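Local coordinates for enoyl-CoA hydratase subunit I (Geobacillus kaustophilus, PDB 2PBP), which probably catalyses the hydro-lyase step of beta-oxidation, the reversible addition of water to enoyl-CoA thioesters, as enoyl-CoA hydratases of the crotonase family do, at residues A35-A40 against D89-V94; A39-F44 against I53-R58; A164-S167 against Q173-I176. All coordinates share one frame; numbering follows the deposited sequence.

Contact 1: residues A35-A40 against D89-V94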
loop_
_atom_site.group_PDB
_atom_site.type_symbol
_atom_site.label_atom_id
_atom_site.label_comp_id
_atom_site.label_asym_id
_atom_site.label_seq_id
_atom_site.Cartn_x
_atom_site.Cartn_y
_atom_site.Cartn_z
ATOM N N ALA A 35 -18.649 -12.051 -19.908
ATOM C CA ALA A 35 -17.927 -13.188 -20.465
ATOM C C ALA A 35 -16.973 -12.734 -21.567
ATOM O O ALA A 35 -15.842 -13.206 -21.645
ATOM C CB ALA A 35 -18.904 -14.227 -21.007
ATOM N N GLU A 36 -17.425 -11.815 -22.414
ATOM C CA GLU A 36 -16.575 -11.315 -23.492
ATOM C C GLU A 36 -15.396 -10.528 -22.928
ATOM O O GLU A 36 -14.271 -10.638 -23.420
ATOM C CB GLU A 36 -17.383 -10.442 -24.455
ATOM C CG GLU A 36 -18.347 -11.243 -25.325
ATOM C CD GLU A 36 -19.027 -10.398 -26.383
ATOM O OE1 GLU A 36 -18.319 -9.668 -27.107
ATOM O OE2 GLU A 36 -20.270 -10.468 -26.497
ATOM N N ILE A 37 -15.657 -9.740 -21.892
ATOM C CA ILE A 37 -14.606 -8.954 -21.260
ATOM C C ILE A 37 -13.556 -9.897 -20.679
ATOM O O ILE A 37 -12.360 -9.688 -20.858
ATOM C CB ILE A 37 -15.174 -8.058 -20.138
ATOM C CG1 ILE A 37 -16.139 -7.029 -20.740
ATOM C CG2 ILE A 37 -14.039 -7.373 -19.392
ATOM C CD1 ILE A 37 -17.026 -6.309 -19.727
ATOM N N VAL A 38 -14.008 -10.944 -19.992
ATOM C CA VAL A 38 -13.095 -11.918 -19.394
ATOM C C VAL A 38 -12.223 -12.580 -20.458
ATOM O O VAL A 38 -11.009 -12.725 -20.284
ATOM C CB VAL A 38 -13.868 -13.022 -18.635
ATOM C CG1 VAL A 38 -12.918 -14.139 -18.220
ATOM C CG2 VAL A 38 -14.541 -12.429 -17.413
ATOM N N ALA A 39 -12.847 -12.975 -21.560
ATOM C CA ALA A 39 -12.128 -13.625 -22.645
ATOM C C ALA A 39 -11.073 -12.689 -23.233
ATOM O O ALA A 39 -9.932 -13.089 -23.452
ATOM C CB ALA A 39 -13.104 -14.065 -23.725
ATOM N N ALA A 40 -11.458 -11.441 -23.474
ATOM C CA ALA A 40 -10.537 -10.461 -24.045
ATOM C C ALA A 40 -9.392 -10.142 -23.088
ATOM O O ALA A 40 -8.230 -10.064 -23.501
ATOM C CB ALA A 40 -11.288 -9.182 -24.404
ATOM N N ASP A 89 -14.398 -13.526 -10.695
ATOM C CA ASP A 89 -13.226 -14.003 -9.972
ATOM C C ASP A 89 -12.053 -14.129 -10.939
ATOM O O ASP A 89 -10.906 -13.915 -10.562
ATOM C CB ASP A 89 -13.495 -15.362 -9.317
ATOM C CG ASP A 89 -14.548 -15.292 -8.224
ATOM O OD1 ASP A 89 -14.649 -14.241 -7.553
ATOM O OD2 ASP A 89 -15.261 -16.297 -8.025
ATOM N N ARG A 90 -12.346 -14.486 -12.186
ATOM C CA ARG A 90 -11.296 -14.627 -13.191
ATOM C C ARG A 90 -10.665 -13.268 -13.468
ATOM O O ARG A 90 -9.467 -13.174 -13.734
ATOM C CB ARG A 90 -11.870 -15.234 -14.477
ATOM C CG ARG A 90 -12.272 -16.697 -14.299
ATOM C CD ARG A 90 -13.075 -17.248 -15.462
ATOM N NE ARG A 90 -12.300 -17.317 -16.695
ATOM C CZ ARG A 90 -12.636 -18.067 -17.740
ATOM N NH1 ARG A 90 -13.733 -18.813 -17.698
ATOM N NH2 ARG A 90 -11.873 -18.076 -18.823
ATOM N N LEU A 91 -11.469 -12.213 -13.391
ATOM C CA LEU A 91 -10.962 -10.866 -13.621
ATOM C C LEU A 91 -10.046 -10.464 -12.469
ATOM O O LEU A 91 -9.042 -9.777 -12.668
ATOM C CB LEU A 91 -12.120 -9.869 -13.742
ATOM C CG LEU A 91 -12.968 -9.953 -15.015
ATOM C CD1 LEU A 91 -14.081 -8.916 -14.961
ATOM C CD2 LEU A 91 -12.085 -9.718 -16.237
ATOM N N SER A 92 -10.395 -10.914 -11.267
ATOM C CA SER A 92 -9.628 -10.611 -10.066
ATOM C C SER A 92 -8.210 -11.177 -10.070
ATOM O O SER A 92 -7.330 -10.640 -9.398
ATOM C CB SER A 92 -10.357 -11.140 -8.828
ATOM O OG SER A 92 -11.644 -10.567 -8.695
ATOM N N ILE A 93 -7.980 -12.254 -10.818
ATOM C CA ILE A 93 -6.655 -12.863 -10.840
ATOM C C ILE A 93 -5.774 -12.536 -12.046
ATOM O O ILE A 93 -4.736 -13.166 -12.245
ATOM C CB ILE A 93 -6.746 -14.399 -10.696
ATOM C CG1 ILE A 93 -7.477 -15.006 -11.894
ATOM C CG2 ILE A 93 -7.457 -14.747 -9.399
ATOM C CD1 ILE A 93 -7.323 -16.518 -12.044
ATOM N N VAL A 94 -6.187 -11.561 -12.848
ATOM C CA VAL A 94 -5.392 -11.148 -14.004
ATOM C C VAL A 94 -4.094 -10.563 -13.447
ATOM O O VAL A 94 -4.123 -9.697 -12.573
ATOM C CB VAL A 94 -6.145 -10.092 -14.835
ATOM C CG1 VAL A 94 -5.232 -9.502 -15.907
ATOM C CG2 VAL A 94 -7.365 -10.734 -15.481
#

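Contact 2: residues A39-F44 against I53-R58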
loop_
_atom_site.group_PDB
_atom_site.type_symbol
_atom_site.label_atom_id
_atom_site.label_comp_id
_atom_site.label_asym_id
_atom_site.label_seq_id
_atom_site.Cartn_x
_atom_site.Cartn_y
_atom_site.Cartn_z
ATOM N N ALA A 39 -12.847 -12.975 -21.560
ATOM C CA ALA A 39 -12.128 -13.625 -22.645
ATOM C C ALA A 39 -11.073 -12.689 -23.233
ATOM O O ALA A 39 -9.932 -13.089 -23.452
ATOM C CB ALA A 39 -13.104 -14.065 -23.725
ATOM N N ALA A 40 -11.458 -11.441 -23.474
ATOM C CA ALA A 40 -10.537 -10.461 -24.045
ATOM C C ALA A 40 -9.392 -10.142 -23.088
ATOM O O ALA A 40 -8.230 -10.064 -23.501
ATOM C CB ALA A 40 -11.288 -9.182 -24.404
ATOM N N VAL A 41 -9.715 -9.954 -21.812
ATOM C CA VAL A 41 -8.689 -9.645 -20.824
ATOM C C VAL A 41 -7.713 -10.806 -20.630
ATOM O O VAL A 41 -6.505 -10.596 -20.550
ATOM C CB VAL A 41 -9.313 -9.274 -19.460
ATOM C CG1 VAL A 41 -8.221 -9.106 -18.413
ATOM C CG2 VAL A 41 -10.109 -7.982 -19.591
ATOM N N GLU A 42 -8.226 -12.031 -20.554
ATOM C CA GLU A 42 -7.342 -13.172 -20.375
ATOM C C GLU A 42 -6.434 -13.346 -21.591
ATOM O O GLU A 42 -5.287 -13.765 -21.456
ATOM C CB GLU A 42 -8.146 -14.452 -20.106
ATOM C CG GLU A 42 -8.919 -14.409 -18.785
ATOM C CD GLU A 42 -9.515 -15.751 -18.402
ATOM O OE1 GLU A 42 -9.837 -16.542 -19.314
ATOM O OE2 GLU A 42 -9.676 -16.011 -17.191
ATOM N N ALA A 43 -6.940 -13.003 -22.771
ATOM C CA ALA A 43 -6.150 -13.113 -23.994
ATOM C C ALA A 43 -4.957 -12.157 -23.928
ATOM O O ALA A 43 -3.820 -12.545 -24.199
ATOM C CB ALA A 43 -7.010 -12.794 -25.201
ATOM N N PHE A 44 -5.221 -10.904 -23.567
ATOM C CA PHE A 44 -4.155 -9.914 -23.453
ATOM C C PHE A 44 -3.217 -10.272 -22.297
ATOM O O PHE A 44 -2.017 -10.015 -22.362
ATOM C CB PHE A 44 -4.728 -8.509 -23.207
ATOM C CG PHE A 44 -5.181 -7.788 -24.457
ATOM C CD1 PHE A 44 -4.568 -8.025 -25.686
ATOM C CD2 PHE A 44 -6.180 -6.820 -24.387
ATOM C CE1 PHE A 44 -4.942 -7.306 -26.822
ATOM C CE2 PHE A 44 -6.562 -6.093 -25.515
ATOM C CZ PHE A 44 -5.941 -6.337 -26.737
ATOM N N ILE A 53 -2.988 -3.239 -19.718
ATOM C CA ILE A 53 -4.315 -3.408 -20.292
ATOM C C ILE A 53 -5.169 -2.237 -19.826
ATOM O O ILE A 53 -5.195 -1.916 -18.637
ATOM C CB ILE A 53 -4.966 -4.727 -19.812
ATOM C CG1 ILE A 53 -4.126 -5.920 -20.275
ATOM C CG2 ILE A 53 -6.401 -4.826 -20.326
ATOM C CD1 ILE A 53 -4.457 -7.245 -19.592
ATOM N N VAL A 54 -5.853 -1.596 -20.765
ATOM C CA VAL A 54 -6.722 -0.470 -20.444
ATOM C C VAL A 54 -8.162 -0.811 -20.811
ATOM O O VAL A 54 -8.430 -1.277 -21.918
ATOM C CB VAL A 54 -6.303 0.806 -21.214
ATOM C CG1 VAL A 54 -7.332 1.915 -21.000
ATOM C CG2 VAL A 54 -4.930 1.267 -20.746
ATOM N N LEU A 55 -9.075 -0.594 -19.871
ATOM C CA LEU A 55 -10.490 -0.852 -20.100
ATOM C C LEU A 55 -11.198 0.493 -20.161
ATOM O O LEU A 55 -10.932 1.378 -19.346
ATOM C CB LEU A 55 -11.104 -1.662 -18.957
ATOM C CG LEU A 55 -10.519 -3.018 -18.568
ATOM C CD1 LEU A 55 -11.403 -3.638 -17.494
ATOM C CD2 LEU A 55 -10.438 -3.925 -19.783
ATOM N N THR A 56 -12.096 0.647 -21.125
ATOM C CA THR A 56 -12.843 1.886 -21.245
ATOM C C THR A 56 -14.153 1.610 -21.975
ATOM O O THR A 56 -14.332 0.542 -22.563
ATOM C CB THR A 56 -12.028 2.964 -21.996
ATOM O OG1 THR A 56 -12.598 4.253 -21.742
ATOM C CG2 THR A 56 -12.035 2.702 -23.496
ATOM N N GLY A 57 -15.072 2.565 -21.924
ATOM C CA GLY A 57 -16.351 2.377 -22.581
ATOM C C GLY A 57 -16.598 3.328 -23.732
ATOM O O GLY A 57 -16.098 4.452 -23.750
ATOM N N ARG A 58 -17.370 2.866 -24.708
ATOM C CA ARG A 58 -17.704 3.684 -25.862
ATOM C C ARG A 58 -18.956 4.482 -25.517
ATOM O O ARG A 58 -19.832 3.997 -24.802
ATOM C CB ARG A 58 -17.963 2.789 -27.076
ATOM C CG ARG A 58 -18.257 3.536 -28.368
ATOM C CD ARG A 58 -18.451 2.561 -29.523
ATOM N NE ARG A 58 -17.238 1.796 -29.805
ATOM C CZ ARG A 58 -17.163 0.822 -30.708
ATOM N NH1 ARG A 58 -18.234 0.488 -31.417
ATOM N NH2 ARG A 58 -16.019 0.185 -30.907
#

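Contact 3: residues A164-S167 against Q173-I176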
loop_
_atom_site.group_PDB
_atom_site.type_symbol
_atom_site.label_atom_id
_atom_site.label_comp_id
_atom_site.label_asym_id
_atom_site.label_seq_id
_atom_site.Cartn_x
_atom_site.Cartn_y
_atom_site.Cartn_z
ATOM N N ALA A 164 -26.542 6.292 -3.744
ATOM C CA ALA A 164 -26.212 7.603 -4.296
ATOM C C ALA A 164 -24.964 7.547 -5.169
ATOM O O ALA A 164 -24.102 6.690 -4.986
ATOM C CB ALA A 164 -26.010 8.609 -3.168
ATOM N N ARG A 165 -24.866 8.474 -6.116
ATOM C CA ARG A 165 -23.713 8.509 -7.004
ATOM C C ARG A 165 -22.569 9.346 -6.452
ATOM O O ARG A 165 -22.770 10.441 -5.926
ATOM C CB ARG A 165 -24.112 9.047 -8.374
ATOM C CG ARG A 165 -25.026 8.134 -9.153
ATOM C CD ARG A 165 -25.339 8.747 -10.496
ATOM N NE ARG A 165 -26.310 7.962 -11.246
ATOM C CZ ARG A 165 -26.793 8.322 -12.429
ATOM N NH1 ARG A 165 -26.388 9.453 -12.991
ATOM N NH2 ARG A 165 -27.682 7.556 -13.044
ATOM N N MET A 166 -21.364 8.813 -6.598
ATOM C CA MET A 166 -20.148 9.459 -6.133
ATOM C C MET A 166 -19.478 10.153 -7.322
ATOM O O MET A 166 -19.303 9.550 -8.381
ATOM C CB MET A 166 -19.227 8.389 -5.541
ATOM C CG MET A 166 -17.966 8.889 -4.884
ATOM S SD MET A 166 -16.914 7.482 -4.489
ATOM C CE MET A 166 -17.759 6.792 -3.062
ATOM N N SER A 167 -19.116 11.423 -7.159
ATOM C CA SER A 167 -18.465 12.146 -8.249
ATOM C C SER A 167 -17.021 11.670 -8.378
ATOM O O SER A 167 -16.466 11.084 -7.451
ATOM C CB SER A 167 -18.476 13.654 -7.979
ATOM O OG SER A 167 -17.703 13.961 -6.836
ATOM N N GLN A 173 -10.492 11.805 -3.876
ATOM C CA GLN A 173 -10.157 12.212 -2.516
ATOM C C GLN A 173 -10.160 11.006 -1.577
ATOM O O GLN A 173 -9.396 10.958 -0.611
ATOM C CB GLN A 173 -11.158 13.254 -2.008
ATOM C CG GLN A 173 -11.274 14.518 -2.856
ATOM C CD GLN A 173 -9.966 15.282 -2.981
ATOM O OE1 GLN A 173 -9.193 15.068 -3.919
ATOM N NE2 GLN A 173 -9.709 16.172 -2.030
ATOM N N LEU A 174 -11.021 10.034 -1.870
ATOM C CA LEU A 174 -11.130 8.828 -1.056
ATOM C C LEU A 174 -10.062 7.794 -1.392
ATOM O O LEU A 174 -9.911 6.797 -0.685
ATOM C CB LEU A 174 -12.523 8.207 -1.217
ATOM C CG LEU A 174 -13.698 8.999 -0.633
ATOM C CD1 LEU A 174 -15.012 8.350 -1.039
ATOM C CD2 LEU A 174 -13.575 9.059 0.884
ATOM N N GLY A 175 -9.318 8.027 -2.469
ATOM C CA GLY A 175 -8.272 7.094 -2.843
ATOM C C GLY A 175 -8.737 5.965 -3.742
ATOM O O GLY A 175 -8.044 4.958 -3.901
ATOM N N ILE A 176 -9.926 6.122 -4.318
ATOM C CA ILE A 176 -10.472 5.117 -5.221
ATOM C C ILE A 176 -9.964 5.402 -6.635
ATOM O O ILE A 176 -9.563 4.488 -7.359
ATOM C CB ILE A 176 -12.011 5.152 -5.222
ATOM C CG1 ILE A 176 -12.534 4.846 -3.814
ATOM C CG2 ILE A 176 -12.552 4.149 -6.236
ATOM C CD1 ILE A 176 -14.009 5.174 -3.590
#

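Contact 1: residues A35-A40 against D89-V94
R90 meets V38 with the flat side of its guanidinium group: V38 CG1 sits over one face, 3.6 Å from R90 NE and 4.0 Å from R90 CZ. The two side chains cross at about a right angle, and a bend in the arginine chain at chi3 (66°) turns the head across the valine methyl. The methyl thus rests on the flat of the group, while NH2 forms a salt bridge to E42, on the same helix as V38. One residue on, L91 takes the other branch of V38, whose CG2 lies 3.8 Å from both CG and CD2 of the leucine. With CG1 of V38 anti to the backbone N (chi1 171°), that methyl is directed at the arginine and CG2 at the leucine. Replacing V38 by an alanine would probably open a gap beside L91 and take the methyl from the face of the guanidinium. The tip of L91 also reaches I37, more loosely, with L91 CD2 4.4 Å from I37 CG2. The backbones come nearest at V38 and L91, where the CA atoms are 6.2 Å apart. The contact joins helix 31-46 to the C-terminal part of helix 86-92; I37 also packs on L20 of strand 15-20, and V94, just past the second helix, packs on V41 and D45 of helix 31-46.

Contact 2: residues A39-F44 against I53-R58
This is helix-on-sheet packing inside a beta-alpha-beta unit, strand 15-20, helix 31-46, strand 52-57, in which the helix returns against the strand that follows it. The axes of the short segments 39-44 and 53-57 run nearly antiparallel, at 162°, and approach to 10.0 Å, a separation bridged mainly by side chains. I53 carries much of the contact. Its CG1 stands anti to the carbonyl carbon (chi1 -62°) and the chain then runs extended, which delivers CD1 to the helix surface. There CD1 lies 3.8 Å from F44 CB and 4.0 Å from the carbonyl O of V41, so the methyl rests between two residues one helical turn apart. F44 offers I53 its CB; its side chain also touches A9 and Q11 of strand 7-12 and I18. Further along the strand, L55 reaches back to V41: L55 CD2 is 4.1 Å from V41 CG2, the two side chains crossing at about a right angle. The CG1 branch of V41 stays near I53, 4.4 Å from its CD1. All four touching residues are buried and the side chains that meet are all apolar. V54, pointing away from the helix, packs on T190 and A194 of helix 186-198, which places strand 52-57 between two helical layers; within the sheet V54 bonds through its backbone to strand 15-20, and I53 and L55 to I99 of strand 98-102.

Contact 3: residues A164-S167 against Q173-I176
The backbones of 164-167 and 173-176 stay well apart, their nearest CA atoms, those of M166 and L174, being 10.4 Å from each other. The first segment is extended and ends in the short strand 166-167, where M166 bonds through its backbone to F128. The second leaves helix 168-173 through a Schellman motif: G175 has a positive phi (88°) and two bonds run back into the last helical turn. A CB at G175 would press against the carbonyl O of L174, reason enough for a glycine in this turn. The helix between the segments also has a marked beginning, since S167 occupies its N-cap position and its OG makes a weak hydrogen bond to E170 N. Both ends of the short helix 168-173 are thus marked, and the chain leads on to strand 179-181. M166 alone spans the gap from the first segment. Its CG is anti to the backbone N (chi1 -174°) and chi2 is likewise extended, carrying the sulfur far out before the bend at chi3 (-75°) turns the terminal methyl. I176 meets it tip to tip, CD1 being 3.8 Å from M166 SD and 4.1 Å from M166 CE. L174 comes in obliquely and places CD1 3.8 Å from M166 CE and 4.0 Å from M166 SD. W159 of helix 153-162 also packs on M166, while I151 of helix 143-151 touches both L174 and I176.

Contacts 1 and 2 share helix 31-46, including A39 and A40, and use adjoining surfaces of it: contact 1 holds helix 86-92, contact 2 the central strand 52-57. Beside the ionic tie between R90 and E42, they touch through packing of V94 and L91 on V41. Contact 2 is all buried, its side chains apolar, whereas contact 1 runs from a buried centre to an exposed arginine. Contact 3 is separate, its centre about 25 Å from that of contact 1 and 24 Å from that of contact 2. It lies further from the chain centre, yet is still a buried contact, with M166 and I176 buried and L174 partly exposed; instead of joining long elements, it packs a methionine on the turn after one short helix.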